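Local structure of hypothetical protein (Bacteroides caccae, 4M8R) at residues 79-84 / 88-93; 116-121 / 160-165; 156-161 / 221-226; 206-211 / 217-222. The protein is of unknown function but pairs an N-terminal Ig-like domain with a WD40-like beta-propeller domain, as in other members of the DUF4784 family. All coordinates share one frame; numbering follows the deposited sequence.

Interaction 1: 79-84 / 88-93; sequences IRMPYR and SRVEIF. With PO4 (phosphate ion), chain D.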
loop_
_atom_site.group_PDB
_atom_site.type_symbol
_atom_site.label_atom_id
_atom_site.label_comp_id
_atom_site.label_asym_id
_atom_site.label_seq_id
_atom_site.Cartn_x
_atom_site.Cartn_y
_atom_site.Cartn_z
ATOM N N ILE A 79 16.683 -33.185 -6.446
ATOM C CA ILE A 79 15.817 -32.012 -6.580
ATOM C C ILE A 79 16.633 -30.795 -6.975
ATOM O O ILE A 79 17.835 -30.750 -6.729
ATOM C CB ILE A 79 15.040 -31.718 -5.282
ATOM C CG1 ILE A 79 15.983 -31.290 -4.155
ATOM C CG2 ILE A 79 14.245 -32.945 -4.873
ATOM C CD1 ILE A 79 15.290 -31.057 -2.830
ATOM N N ARG A 80 15.983 -29.828 -7.617
ATOM C CA ARG A 80 16.655 -28.602 -8.038
ATOM C C ARG A 80 16.328 -27.477 -7.064
ATOM O O ARG A 80 15.183 -27.323 -6.672
ATOM C CB ARG A 80 16.236 -28.214 -9.462
ATOM C CG ARG A 80 17.190 -27.225 -10.113
ATOM C CD ARG A 80 16.905 -27.029 -11.591
ATOM N NE ARG A 80 17.234 -28.211 -12.393
ATOM C CZ ARG A 80 18.468 -28.576 -12.761
ATOM N NH1 ARG A 80 19.536 -27.864 -12.401
ATOM N NH2 ARG A 80 18.639 -29.675 -13.497
HETATM N N MSE A 81 17.337 -26.709 -6.668
HETATM C CA MSE A 81 17.134 -25.573 -5.770
HETATM C C MSE A 81 16.669 -24.399 -6.597
HETATM O O MSE A 81 17.223 -24.122 -7.661
HETATM C CB MSE A 81 18.422 -25.223 -5.021
HETATM C CG MSE A 81 18.990 -26.382 -4.194
HETATM SE SE MSE A 81 17.667 -27.100 -2.920
HETATM C CE MSE A 81 17.388 -25.497 -1.825
ATOM N N PRO A 82 15.628 -23.693 -6.127
ATOM C CA PRO A 82 15.026 -22.618 -6.911
ATOM C C PRO A 82 15.734 -21.263 -6.852
ATOM O O PRO A 82 16.445 -20.957 -5.889
ATOM C CB PRO A 82 13.642 -22.480 -6.284
ATOM C CG PRO A 82 13.844 -22.863 -4.862
ATOM C CD PRO A 82 14.872 -23.953 -4.886
ATOM N N TYR A 83 15.508 -20.471 -7.896
ATOM C CA TYR A 83 15.887 -19.063 -7.935
ATOM C C TYR A 83 14.778 -18.213 -7.324
ATOM O O TYR A 83 13.740 -18.735 -6.931
ATOM C CB TYR A 83 16.126 -18.621 -9.386
ATOM C CG TYR A 83 17.365 -19.212 -10.020
ATOM C CD1 TYR A 83 17.330 -20.459 -10.633
ATOM C CD2 TYR A 83 18.569 -18.516 -10.010
ATOM C CE1 TYR A 83 18.468 -21.004 -11.209
ATOM C CE2 TYR A 83 19.705 -19.046 -10.587
ATOM C CZ TYR A 83 19.650 -20.290 -11.188
ATOM O OH TYR A 83 20.794 -20.813 -11.757
ATOM N N ARG A 84 15.029 -16.909 -7.235
ATOM C CA ARG A 84 14.030 -15.885 -6.886
ATOM C C ARG A 84 13.670 -15.781 -5.404
ATOM O O ARG A 84 12.746 -15.054 -5.048
ATOM C CB ARG A 84 12.756 -16.012 -7.741
ATOM C CG ARG A 84 13.026 -15.965 -9.236
ATOM C CD ARG A 84 11.754 -15.922 -10.062
ATOM N NE ARG A 84 12.059 -15.597 -11.455
ATOM C CZ ARG A 84 12.516 -16.456 -12.364
ATOM N NH1 ARG A 84 12.726 -17.733 -12.063
ATOM N NH2 ARG A 84 12.775 -16.028 -13.596
ATOM N N SER A 88 18.386 -17.958 2.246
ATOM C CA SER A 88 17.409 -18.575 3.132
ATOM C C SER A 88 17.907 -19.845 3.788
ATOM O O SER A 88 18.641 -20.626 3.183
ATOM C CB SER A 88 16.158 -18.935 2.336
ATOM O OG SER A 88 15.502 -17.779 1.868
ATOM N N ARG A 89 17.477 -20.045 5.026
ATOM C CA ARG A 89 17.463 -21.364 5.638
ATOM C C ARG A 89 16.306 -22.131 4.999
ATOM O O ARG A 89 15.145 -21.720 5.115
ATOM C CB ARG A 89 17.246 -21.255 7.151
ATOM C CG ARG A 89 16.794 -22.534 7.845
ATOM C CD ARG A 89 16.510 -22.259 9.313
ATOM N NE ARG A 89 16.096 -23.448 10.064
ATOM C CZ ARG A 89 14.836 -23.852 10.237
ATOM N NH1 ARG A 89 13.813 -23.184 9.711
ATOM N NH2 ARG A 89 14.598 -24.944 10.953
ATOM N N VAL A 90 16.629 -23.230 4.322
ATOM C CA VAL A 90 15.625 -24.031 3.631
ATOM C C VAL A 90 15.507 -25.388 4.305
ATOM O O VAL A 90 16.492 -26.122 4.393
ATOM C CB VAL A 90 15.991 -24.239 2.152
ATOM C CG1 VAL A 90 14.935 -25.083 1.448
ATOM C CG2 VAL A 90 16.147 -22.894 1.459
ATOM N N GLU A 91 14.307 -25.715 4.777
ATOM C CA GLU A 91 14.037 -27.041 5.305
ATOM C C GLU A 91 13.322 -27.850 4.235
ATOM O O GLU A 91 12.374 -27.364 3.610
ATOM C CB GLU A 91 13.195 -26.975 6.574
ATOM C CG GLU A 91 13.051 -28.327 7.261
ATOM C CD GLU A 91 12.608 -28.233 8.708
ATOM O OE1 GLU A 91 12.189 -27.138 9.154
ATOM O OE2 GLU A 91 12.670 -29.272 9.402
ATOM N N ILE A 92 13.796 -29.080 4.036
ATOM C CA ILE A 92 13.347 -29.947 2.955
ATOM C C ILE A 92 12.505 -31.081 3.526
ATOM O O ILE A 92 12.965 -31.827 4.392
ATOM C CB ILE A 92 14.558 -30.517 2.193
ATOM C CG1 ILE A 92 15.402 -29.371 1.632
ATOM C CG2 ILE A 92 14.117 -31.432 1.060
ATOM C CD1 ILE A 92 16.752 -29.800 1.108
ATOM N N PHE A 93 11.272 -31.200 3.034
ATOM C CA PHE A 93 10.309 -32.175 3.542
ATOM C C PHE A 93 9.910 -33.188 2.479
ATOM O O PHE A 93 9.644 -32.822 1.336
ATOM C CB PHE A 93 9.032 -31.463 4.000
ATOM C CG PHE A 93 9.232 -30.522 5.146
ATOM C CD1 PHE A 93 9.142 -30.974 6.454
ATOM C CD2 PHE A 93 9.485 -29.178 4.920
ATOM C CE1 PHE A 93 9.313 -30.105 7.513
ATOM C CE2 PHE A 93 9.660 -28.302 5.977
ATOM C CZ PHE A 93 9.574 -28.766 7.274
HETATM P P PO4 D . 15.790 -27.101 13.770
HETATM O O1 PO4 D . 14.553 -27.739 13.185
HETATM O O2 PO4 D . 16.259 -25.945 12.919
HETATM O O3 PO4 D . 15.516 -26.586 15.162
HETATM O O4 PO4 D . 16.864 -28.156 13.802
#
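Residues 79-84 and 88-93 face each other at CA-CA separations of 10.1 Å for Ile79 and Ile92 and 9.6 Å for Met81 and Val90, too far apart for backbone pairing, so side chains alone bridge the gap. Ile79 and Ile92 meet tip to tip, Ile79 CD1 lying 4.1 Å from Ile92 CG2. Met81, a selenomethionine, does the same with Val90: its chain bends at chi2 and chi3 (-55° and -62°), which brings CE to 4.1 Å from Val90 CG1. Strands 76-80 and 88-96 belong to the N-terminal Ig-like domain, and these four buried residues form part of its apolar interior, where Val106 and Leu108 also pack on Met81. Arg89 sends an extended chain to a bound phosphate ion, probably from the crystallisation liquor, and its NH2 donates to phosphate O2 at 2.8 Å. The same NH2 forms a long (3.7 Å) salt bridge with Glu91 OE1. Lys105 and, from the second subunit, Arg213 and Asn238 also bind the phosphate, which therefore sits at a subunit interface. Replacing Arg89 by an alanine is likely to leave the phosphate short of a donor and Asn238 O of the second subunit without its NH1 partner.

Interaction 2: 116-121 / 160-165; sequences DFRLYG and KTYGLC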
loop_
_atom_site.group_PDB
_atom_site.type_symbol
_atom_site.label_atom_id
_atom_site.label_comp_id
_atom_site.label_asym_id
_atom_site.label_seq_id
_atom_site.Cartn_x
_atom_site.Cartn_y
_atom_site.Cartn_z
ATOM N N ASP A 116 16.825 -3.982 -12.533
ATOM C CA ASP A 116 17.059 -2.957 -13.555
ATOM C C ASP A 116 16.587 -3.434 -14.927
ATOM O O ASP A 116 16.797 -4.590 -15.299
ATOM C CB ASP A 116 18.538 -2.546 -13.624
ATOM C CG ASP A 116 19.452 -3.677 -14.089
ATOM O OD1 ASP A 116 19.492 -4.725 -13.409
ATOM O OD2 ASP A 116 20.140 -3.510 -15.123
ATOM N N PHE A 117 15.956 -2.535 -15.676
ATOM C CA PHE A 117 15.444 -2.870 -16.996
ATOM C C PHE A 117 16.567 -2.990 -18.013
ATOM O O PHE A 117 17.455 -2.157 -18.058
ATOM C CB PHE A 117 14.398 -1.846 -17.454
ATOM C CG PHE A 117 13.009 -2.186 -17.015
ATOM C CD1 PHE A 117 12.539 -1.775 -15.778
ATOM C CD2 PHE A 117 12.183 -2.954 -17.827
ATOM C CE1 PHE A 117 11.265 -2.109 -15.357
ATOM C CE2 PHE A 117 10.906 -3.293 -17.416
ATOM C CZ PHE A 117 10.448 -2.872 -16.177
ATOM N N ARG A 118 16.502 -4.041 -18.825
ATOM C CA ARG A 118 17.523 -4.347 -19.822
ATOM C C ARG A 118 16.856 -4.619 -21.167
ATOM O O ARG A 118 15.732 -5.123 -21.219
ATOM C CB ARG A 118 18.333 -5.563 -19.370
ATOM C CG ARG A 118 19.036 -5.346 -18.037
ATOM C CD ARG A 118 19.767 -6.573 -17.525
ATOM N NE ARG A 118 20.399 -6.294 -16.238
ATOM C CZ ARG A 118 21.090 -7.178 -15.520
ATOM N NH1 ARG A 118 21.263 -8.420 -15.958
ATOM N NH2 ARG A 118 21.620 -6.817 -14.356
ATOM N N LEU A 119 17.539 -4.268 -22.249
ATOM C CA LEU A 119 16.986 -4.420 -23.589
ATOM C C LEU A 119 17.534 -5.688 -24.240
ATOM O O LEU A 119 18.750 -5.914 -24.247
ATOM C CB LEU A 119 17.330 -3.200 -24.441
ATOM C CG LEU A 119 16.614 -3.101 -25.783
ATOM C CD1 LEU A 119 15.123 -2.868 -25.602
ATOM C CD2 LEU A 119 17.237 -1.988 -26.609
ATOM N N TYR A 120 16.633 -6.503 -24.787
ATOM C CA TYR A 120 16.992 -7.775 -25.403
ATOM C C TYR A 120 16.520 -7.814 -26.849
ATOM O O TYR A 120 15.417 -7.373 -27.152
ATOM C CB TYR A 120 16.352 -8.933 -24.638
ATOM C CG TYR A 120 16.745 -9.012 -23.183
ATOM C CD1 TYR A 120 16.094 -8.243 -22.224
ATOM C CD2 TYR A 120 17.768 -9.858 -22.762
ATOM C CE1 TYR A 120 16.453 -8.310 -20.890
ATOM C CE2 TYR A 120 18.135 -9.933 -21.429
ATOM C CZ TYR A 120 17.476 -9.156 -20.497
ATOM O OH TYR A 120 17.838 -9.230 -19.170
ATOM N N GLY A 121 17.354 -8.350 -27.734
ATOM C CA GLY A 121 17.010 -8.488 -29.149
ATOM C C GLY A 121 16.893 -9.942 -29.574
ATOM O O GLY A 121 17.600 -10.808 -29.049
ATOM N N LYS A 160 9.341 -7.872 -13.516
ATOM C CA LYS A 160 9.843 -8.636 -12.361
ATOM C C LYS A 160 9.921 -10.145 -12.553
ATOM O O LYS A 160 10.379 -10.839 -11.657
ATOM C CB LYS A 160 9.068 -8.314 -11.080
ATOM C CG LYS A 160 9.045 -6.837 -10.729
ATOM C CD LYS A 160 8.263 -6.601 -9.453
ATOM C CE LYS A 160 8.258 -5.131 -9.079
ATOM N NZ LYS A 160 7.378 -4.892 -7.902
ATOM N N THR A 161 9.501 -10.662 -13.701
ATOM C CA THR A 161 9.559 -12.102 -13.945
ATOM C C THR A 161 10.939 -12.592 -14.365
ATOM O O THR A 161 11.218 -13.785 -14.285
ATOM C CB THR A 161 8.545 -12.532 -15.018
ATOM O OG1 THR A 161 8.786 -11.810 -16.230
ATOM C CG2 THR A 161 7.135 -12.266 -14.532
ATOM N N TYR A 162 11.797 -11.671 -14.794
ATOM C CA TYR A 162 13.144 -11.991 -15.298
ATOM C C TYR A 162 13.087 -13.108 -16.335
ATOM O O TYR A 162 13.720 -14.158 -16.189
ATOM C CB TYR A 162 14.129 -12.322 -14.159
ATOM C CG TYR A 162 15.588 -12.210 -14.571
ATOM C CD1 TYR A 162 16.109 -11.009 -15.050
ATOM C CD2 TYR A 162 16.453 -13.295 -14.462
ATOM C CE1 TYR A 162 17.438 -10.896 -15.424
ATOM C CE2 TYR A 162 17.789 -13.191 -14.833
ATOM C CZ TYR A 162 18.275 -11.989 -15.314
ATOM O OH TYR A 162 19.598 -11.877 -15.682
ATOM N N GLY A 163 12.307 -12.847 -17.378
ATOM C CA GLY A 163 12.193 -13.732 -18.520
ATOM C C GLY A 163 11.243 -13.132 -19.538
ATOM O O GLY A 163 10.708 -12.040 -19.320
ATOM N N LEU A 164 11.024 -13.845 -20.641
ATOM C CA LEU A 164 10.233 -13.324 -21.752
ATOM C C LEU A 164 9.067 -14.224 -22.093
ATOM O O LEU A 164 9.206 -15.444 -22.136
ATOM C CB LEU A 164 11.103 -13.161 -22.993
ATOM C CG LEU A 164 12.312 -12.241 -22.851
ATOM C CD1 LEU A 164 13.195 -12.322 -24.087
ATOM C CD2 LEU A 164 11.878 -10.808 -22.593
ATOM N N CYS A 165 7.916 -13.604 -22.337
ATOM C CA CYS A 165 6.742 -14.303 -22.827
ATOM C C CYS A 165 6.616 -14.060 -24.326
ATOM O O CYS A 165 7.003 -13.008 -24.823
ATOM C CB CYS A 165 5.486 -13.813 -22.103
ATOM S SG CYS A 165 5.496 -14.123 -20.317
#
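Tyr162 meets both Arg118 and Tyr120 through van der Waals contact. Its OH lies 3.8 Å from Arg118 NH1, with the ring and guanidinium planes 81° apart. The Tyr120 side chain crosses that of Tyr162 at about a right angle, bringing Tyr120 OH to 4.1 Å from Tyr162 CE1. Tyr162 reaches both partners because its CG is anti to the backbone N (chi1 -161°), which carries the ring out from the turn ahead of strand 163-170. These contacts join neighbouring four-stranded antiparallel sheets of the WD40-like beta-propeller domain, one containing strand 118-123 and the other strand 163-170. Phe181 stacks on Tyr120 and meets Tyr162 edge-to-face; Leu164 adds aliphatic packing on Ile129, Val420 and Ala422. The polar interactions are local to residues 116-121. Arg118 NE donates to Asp116 OD2 at 3.0 Å in a straight bond (179°); the acceptor lies in the guanidinium plane, although NE meets Asp116 OD2 on the syn side, 30° out of the carboxylate plane. A second, weak bond runs from Arg118 NH2 to Asp116 OD1 at 3.1 Å, and the pair of bonds probably limits rotation of the guanidinium beside Tyr162.

Interaction 3: 156-161 / 221-226; sequences VNLQKT and NVSAGL. With EDO (1,2-ethanediol), chain G.
Leu158 and Ser223 make the closer of two side-chain contacts, with Leu158 CD2 lying 3.8 Å from Ser223 CB. The leucine CG is anti to the backbone N (chi1 177°), and with chi2 at 57° CD2 is the methyl turned to the serine. The second contact is looser, Thr161 CG2 lying 4.4 Å from Leu226 CD1. A bound 1,2-ethanediol sits beside this pair, its O1 making a weak hydrogen bond to Leu226 O and its C1 packing near Thr161. Both sides come from loops of the WD40-like propeller domain: residues 156-161 link strands 153-156 and 163-170 of one antiparallel sheet, while 221-226 leave strand 217-221, which belongs to a different sheet. Residues 158-161 form a type II beta turn, closed where Leu158 O accepts from Thr161 N and, at 2.6 Å, from Thr161 OG1, which lies in the carbonyl plane. A valine in place of Thr161 would probably leave Leu158 O with the backbone donor alone and weaken the hold on the turn. Across the contact, Asn221 OD1 accepts from Ser223 N and Ala224 N, both at 3.0 Å, the first completing an Asx turn. Ser223 OG is also hydrogen-bonded to Ile207 N. Phe178 lies against both Thr161 and Leu226.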
loop_
_atom_site.group_PDB
_atom_site.type_symbol
_atom_site.label_atom_id
_atom_site.label_comp_id
_atom_site.label_asym_id
_atom_site.label_seq_id
_atom_site.Cartn_x
_atom_site.Cartn_y
_atom_site.Cartn_z
ATOM N N VAL A 156 7.375 -10.286 -25.282
ATOM C CA VAL A 156 7.062 -9.261 -24.296
ATOM C C VAL A 156 7.560 -9.683 -22.925
ATOM O O VAL A 156 7.948 -10.832 -22.722
ATOM C CB VAL A 156 5.544 -9.017 -24.201
ATOM C CG1 VAL A 156 5.006 -8.494 -25.518
ATOM C CG2 VAL A 156 4.808 -10.289 -23.802
ATOM N N ASN A 157 7.530 -8.747 -21.983
ATOM C CA ASN A 157 7.965 -9.006 -20.621
ATOM C C ASN A 157 6.879 -8.646 -19.634
ATOM O O ASN A 157 6.208 -7.632 -19.787
ATOM C CB ASN A 157 9.211 -8.186 -20.304
ATOM C CG ASN A 157 9.548 -8.173 -18.817
ATOM O OD1 ASN A 157 9.419 -7.144 -18.152
ATOM N ND2 ASN A 157 9.986 -9.316 -18.288
ATOM N N LEU A 158 6.691 -9.492 -18.629
ATOM C CA LEU A 158 5.916 -9.116 -17.462
ATOM C C LEU A 158 6.907 -8.669 -16.412
ATOM O O LEU A 158 7.781 -9.434 -16.022
ATOM C CB LEU A 158 5.086 -10.286 -16.947
ATOM C CG LEU A 158 4.285 -10.003 -15.673
ATOM C CD1 LEU A 158 3.353 -8.814 -15.857
ATOM C CD2 LEU A 158 3.507 -11.246 -15.274
ATOM N N GLN A 159 6.778 -7.433 -15.952
ATOM C CA GLN A 159 7.776 -6.864 -15.063
ATOM C C GLN A 159 8.059 -7.778 -13.868
ATOM O O GLN A 159 7.150 -8.389 -13.310
ATOM C CB GLN A 159 7.377 -5.460 -14.596
ATOM C CG GLN A 159 6.064 -5.373 -13.830
ATOM C CD GLN A 159 5.877 -4.037 -13.118
ATOM O OE1 GLN A 159 6.739 -3.154 -13.176
ATOM N NE2 GLN A 159 4.742 -3.888 -12.434
ATOM N N LYS A 160 9.341 -7.872 -13.516
ATOM C CA LYS A 160 9.843 -8.636 -12.361
ATOM C C LYS A 160 9.921 -10.145 -12.553
ATOM O O LYS A 160 10.379 -10.839 -11.657
ATOM C CB LYS A 160 9.068 -8.314 -11.080
ATOM C CG LYS A 160 9.045 -6.837 -10.729
ATOM C CD LYS A 160 8.263 -6.601 -9.453
ATOM C CE LYS A 160 8.258 -5.131 -9.079
ATOM N NZ LYS A 160 7.378 -4.892 -7.902
ATOM N N THR A 161 9.501 -10.662 -13.701
ATOM C CA THR A 161 9.559 -12.102 -13.945
ATOM C C THR A 161 10.939 -12.592 -14.365
ATOM O O THR A 161 11.218 -13.785 -14.285
ATOM C CB THR A 161 8.545 -12.532 -15.018
ATOM O OG1 THR A 161 8.786 -11.810 -16.230
ATOM C CG2 THR A 161 7.135 -12.266 -14.532
ATOM N N ASN A 221 -6.165 -15.021 -19.142
ATOM C CA ASN A 221 -4.987 -14.600 -18.407
ATOM C C ASN A 221 -3.987 -15.740 -18.430
ATOM O O ASN A 221 -4.252 -16.806 -17.890
ATOM C CB ASN A 221 -5.343 -14.265 -16.966
ATOM C CG ASN A 221 -4.165 -13.710 -16.194
ATOM O OD1 ASN A 221 -3.040 -14.192 -16.321
ATOM N ND2 ASN A 221 -4.414 -12.678 -15.403
ATOM N N VAL A 222 -2.831 -15.512 -19.043
ATOM C CA VAL A 222 -1.839 -16.574 -19.211
ATOM C C VAL A 222 -0.573 -16.334 -18.416
ATOM O O VAL A 222 0.386 -17.081 -18.558
ATOM C CB VAL A 222 -1.487 -16.796 -20.701
ATOM C CG1 VAL A 222 -2.725 -17.212 -21.462
ATOM C CG2 VAL A 222 -0.867 -15.556 -21.330
ATOM N N SER A 223 -0.556 -15.292 -17.589
ATOM C CA SER A 223 0.608 -15.014 -16.753
ATOM C C SER A 223 0.379 -15.353 -15.274
ATOM O O SER A 223 1.323 -15.334 -14.487
ATOM C CB SER A 223 1.031 -13.552 -16.901
ATOM O OG SER A 223 0.022 -12.672 -16.438
ATOM N N ALA A 224 -0.860 -15.673 -14.899
ATOM C CA ALA A 224 -1.191 -15.990 -13.500
ATOM C C ALA A 224 -0.304 -17.080 -12.871
ATOM O O ALA A 224 -0.011 -17.018 -11.678
ATOM C CB ALA A 224 -2.652 -16.380 -13.381
ATOM N N GLY A 225 0.124 -18.059 -13.668
ATOM C CA GLY A 225 1.048 -19.105 -13.203
ATOM C C GLY A 225 2.445 -18.605 -12.853
ATOM O O GLY A 225 3.149 -19.224 -12.063
ATOM N N LEU A 226 2.852 -17.483 -13.439
ATOM C CA LEU A 226 4.134 -16.866 -13.110
ATOM C C LEU A 226 4.067 -16.006 -11.854
ATOM O O LEU A 226 5.044 -15.909 -11.117
ATOM C CB LEU A 226 4.610 -15.987 -14.264
ATOM C CG LEU A 226 4.825 -16.679 -15.610
ATOM C CD1 LEU A 226 5.203 -15.643 -16.654
ATOM C CD2 LEU A 226 5.893 -17.755 -15.511
HETATM C C1 EDO G . 8.264 -14.842 -11.731
HETATM O O1 EDO G . 7.754 -14.190 -10.559
HETATM C C2 EDO G . 8.362 -16.346 -11.511
HETATM O O2 EDO G . 8.714 -16.953 -12.754
#

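Interaction 4: 206-211 / 217-222; sequences DIAAIQ and YSLYNV
Gln211 lies across Tyr220 on one face of an antiparallel beta hairpin, strands 208-212 and 217-221, within the WD40-like domain. Its CB packs 3.7 Å from Tyr220 CD1, and CG stays near that same atom. With CG beside the backbone N (chi1 -60°), the chain carries the amide over the ring, where OE1 sits 3.2 Å above the plane, offset toward the rim, with the amide and ring planes 83° apart. The NE2 end instead donates to Ser190 and Thr196. Next to this pair, Ala209 CB meets Val222 CG1 at 3.8 Å. Ala208, Ile210 and Leu219 occupy the other face, Leu219 CD1 touching Ala208 CB and Ile210 CG1; Phe264 of the same chain and Phe57 of the second subunit pack on Ala208 and Leu219. Reciprocal backbone bonds join Ala209 with Tyr220 and Gln211 with Ser218, and Val222 N extends the ladder to Ile207 O at 3.1 Å. Beyond it, Asn221 ND2 donates to Asp206 OD2 at 3.0 Å, approaching 51° out of the carboxylate plane. The hairpin is thus held by regular backbone bonding along its middle and a charged-to-neutral bond at one end, while two hydroxyl partners hold Gln211 NE2 and so turn OE1 over Tyr220.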
loop_
_atom_site.group_PDB
_atom_site.type_symbol
_atom_site.label_atom_id
_atom_site.label_comp_id
_atom_site.label_asym_id
_atom_site.label_seq_id
_atom_site.Cartn_x
_atom_site.Cartn_y
_atom_site.Cartn_z
ATOM N N ASP A 206 -0.471 -7.999 -15.805
ATOM C CA ASP A 206 -0.852 -9.312 -16.335
ATOM C C ASP A 206 -0.621 -9.359 -17.838
ATOM O O ASP A 206 -0.687 -8.332 -18.510
ATOM C CB ASP A 206 -2.326 -9.619 -16.039
ATOM C CG ASP A 206 -2.627 -9.700 -14.545
ATOM O OD1 ASP A 206 -2.910 -8.642 -13.930
ATOM O OD2 ASP A 206 -2.594 -10.821 -13.986
ATOM N N ILE A 207 -0.327 -10.550 -18.350
ATOM C CA ILE A 207 -0.285 -10.789 -19.782
ATOM C C ILE A 207 -1.524 -11.591 -20.126
ATOM O O ILE A 207 -1.770 -12.647 -19.536
ATOM C CB ILE A 207 0.935 -11.624 -20.222
ATOM C CG1 ILE A 207 2.244 -11.041 -19.685
ATOM C CG2 ILE A 207 0.976 -11.729 -21.742
ATOM C CD1 ILE A 207 2.609 -9.684 -20.235
ATOM N N ALA A 208 -2.304 -11.087 -21.075
ATOM C CA ALA A 208 -3.497 -11.784 -21.530
ATOM C C ALA A 208 -3.223 -12.445 -22.866
ATOM O O ALA A 208 -2.198 -12.203 -23.488
ATOM C CB ALA A 208 -4.666 -10.817 -21.646
ATOM N N ALA A 209 -4.144 -13.292 -23.302
ATOM C CA ALA A 209 -4.058 -13.884 -24.628
ATOM C C ALA A 209 -5.451 -14.155 -25.175
ATOM O O ALA A 209 -6.352 -14.534 -24.428
ATOM C CB ALA A 209 -3.245 -15.166 -24.586
ATOM N N ILE A 210 -5.624 -13.932 -26.473
ATOM C CA ILE A 210 -6.865 -14.265 -27.150
ATOM C C ILE A 210 -6.687 -15.668 -27.726
ATOM O O ILE A 210 -5.812 -15.896 -28.557
ATOM C CB ILE A 210 -7.200 -13.240 -28.251
ATOM C CG1 ILE A 210 -7.350 -11.843 -27.636
ATOM C CG2 ILE A 210 -8.483 -13.625 -28.966
ATOM C CD1 ILE A 210 -7.318 -10.704 -28.633
ATOM N N GLN A 211 -7.502 -16.608 -27.259
ATOM C CA GLN A 211 -7.337 -18.013 -27.615
ATOM C C GLN A 211 -8.659 -18.652 -27.978
ATOM O O GLN A 211 -9.715 -18.207 -27.533
ATOM C CB GLN A 211 -6.723 -18.788 -26.457
ATOM C CG GLN A 211 -5.357 -18.290 -26.031
ATOM C CD GLN A 211 -4.762 -19.154 -24.941
ATOM O OE1 GLN A 211 -5.330 -19.275 -23.854
ATOM N NE2 GLN A 211 -3.609 -19.755 -25.218
ATOM N N TYR A 217 -13.323 -17.326 -30.082
ATOM C CA TYR A 217 -12.183 -16.855 -29.311
ATOM C C TYR A 217 -12.598 -16.174 -28.012
ATOM O O TYR A 217 -13.590 -15.449 -27.969
ATOM C CB TYR A 217 -11.341 -15.904 -30.165
ATOM C CG TYR A 217 -10.649 -16.615 -31.303
ATOM C CD1 TYR A 217 -9.420 -17.228 -31.112
ATOM C CD2 TYR A 217 -11.239 -16.702 -32.563
ATOM C CE1 TYR A 217 -8.784 -17.897 -32.142
ATOM C CE2 TYR A 217 -10.609 -17.368 -33.601
ATOM C CZ TYR A 217 -9.383 -17.965 -33.382
ATOM O OH TYR A 217 -8.740 -18.634 -34.394
ATOM N N SER A 218 -11.825 -16.425 -26.959
ATOM C CA SER A 218 -12.043 -15.817 -25.648
ATOM C C SER A 218 -10.759 -15.183 -25.143
ATOM O O SER A 218 -9.673 -15.473 -25.641
ATOM C CB SER A 218 -12.499 -16.865 -24.633
ATOM O OG SER A 218 -13.795 -17.338 -24.934
ATOM N N LEU A 219 -10.896 -14.320 -24.143
ATOM C CA LEU A 219 -9.758 -13.636 -23.551
ATOM C C LEU A 219 -9.305 -14.399 -22.309
ATOM O O LEU A 219 -10.121 -14.720 -21.453
ATOM C CB LEU A 219 -10.148 -12.205 -23.186
ATOM C CG LEU A 219 -9.035 -11.302 -22.660
ATOM C CD1 LEU A 219 -7.957 -11.102 -23.713
ATOM C CD2 LEU A 219 -9.622 -9.970 -22.225
ATOM N N TYR A 220 -8.010 -14.682 -22.229
ATOM C CA TYR A 220 -7.434 -15.477 -21.146
ATOM C C TYR A 220 -6.345 -14.705 -20.420
ATOM O O TYR A 220 -5.669 -13.869 -21.010
ATOM C CB TYR A 220 -6.769 -16.739 -21.697
ATOM C CG TYR A 220 -7.699 -17.852 -22.127
ATOM C CD1 TYR A 220 -8.437 -17.755 -23.301
ATOM C CD2 TYR A 220 -7.796 -19.025 -21.383
ATOM C CE1 TYR A 220 -9.270 -18.785 -23.704
ATOM C CE2 TYR A 220 -8.623 -20.060 -21.780
ATOM C CZ TYR A 220 -9.353 -19.938 -22.938
ATOM O OH TYR A 220 -10.175 -20.966 -23.319
ATOM N N ASN A 221 -6.165 -15.021 -19.142
ATOM C CA ASN A 221 -4.987 -14.600 -18.407
ATOM C C ASN A 221 -3.987 -15.740 -18.430
ATOM O O ASN A 221 -4.252 -16.806 -17.890
ATOM C CB ASN A 221 -5.343 -14.265 -16.966
ATOM C CG ASN A 221 -4.165 -13.710 -16.194
ATOM O OD1 ASN A 221 -3.040 -14.192 -16.321
ATOM N ND2 ASN A 221 -4.414 -12.678 -15.403
ATOM N N VAL A 222 -2.831 -15.512 -19.043
ATOM C CA VAL A 222 -1.839 -16.574 -19.211
ATOM C C VAL A 222 -0.573 -16.334 -18.416
ATOM O O VAL A 222 0.386 -17.081 -18.558
ATOM C CB VAL A 222 -1.487 -16.796 -20.701
ATOM C CG1 VAL A 222 -2.725 -17.212 -21.462
ATOM C CG2 VAL A 222 -0.867 -15.556 -21.330
#

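Interaction 1, in the Ig-like domain, comes first along the chain; interactions 2, 3 and 4 follow in the WD40-like domain, 3 beginning on the stretch where 2 ends, and 3 and 4 ending on the same stretch, where they share Asn221 and Val222. The centres of interactions 1 and 2 are about 24 Å apart, yet the domains touch here: Arg84 NH2 probably bonds to Thr161 O at 2.8 Å. Interactions 2 and 3 share Lys160 and Thr161, with centres about 11 Å apart; those of 3 and 4 are about 12 Å apart. The contacts thus cross from the Ig-like domain through successive propeller sheets, and interactions 1 and 4 both reach the second subunit.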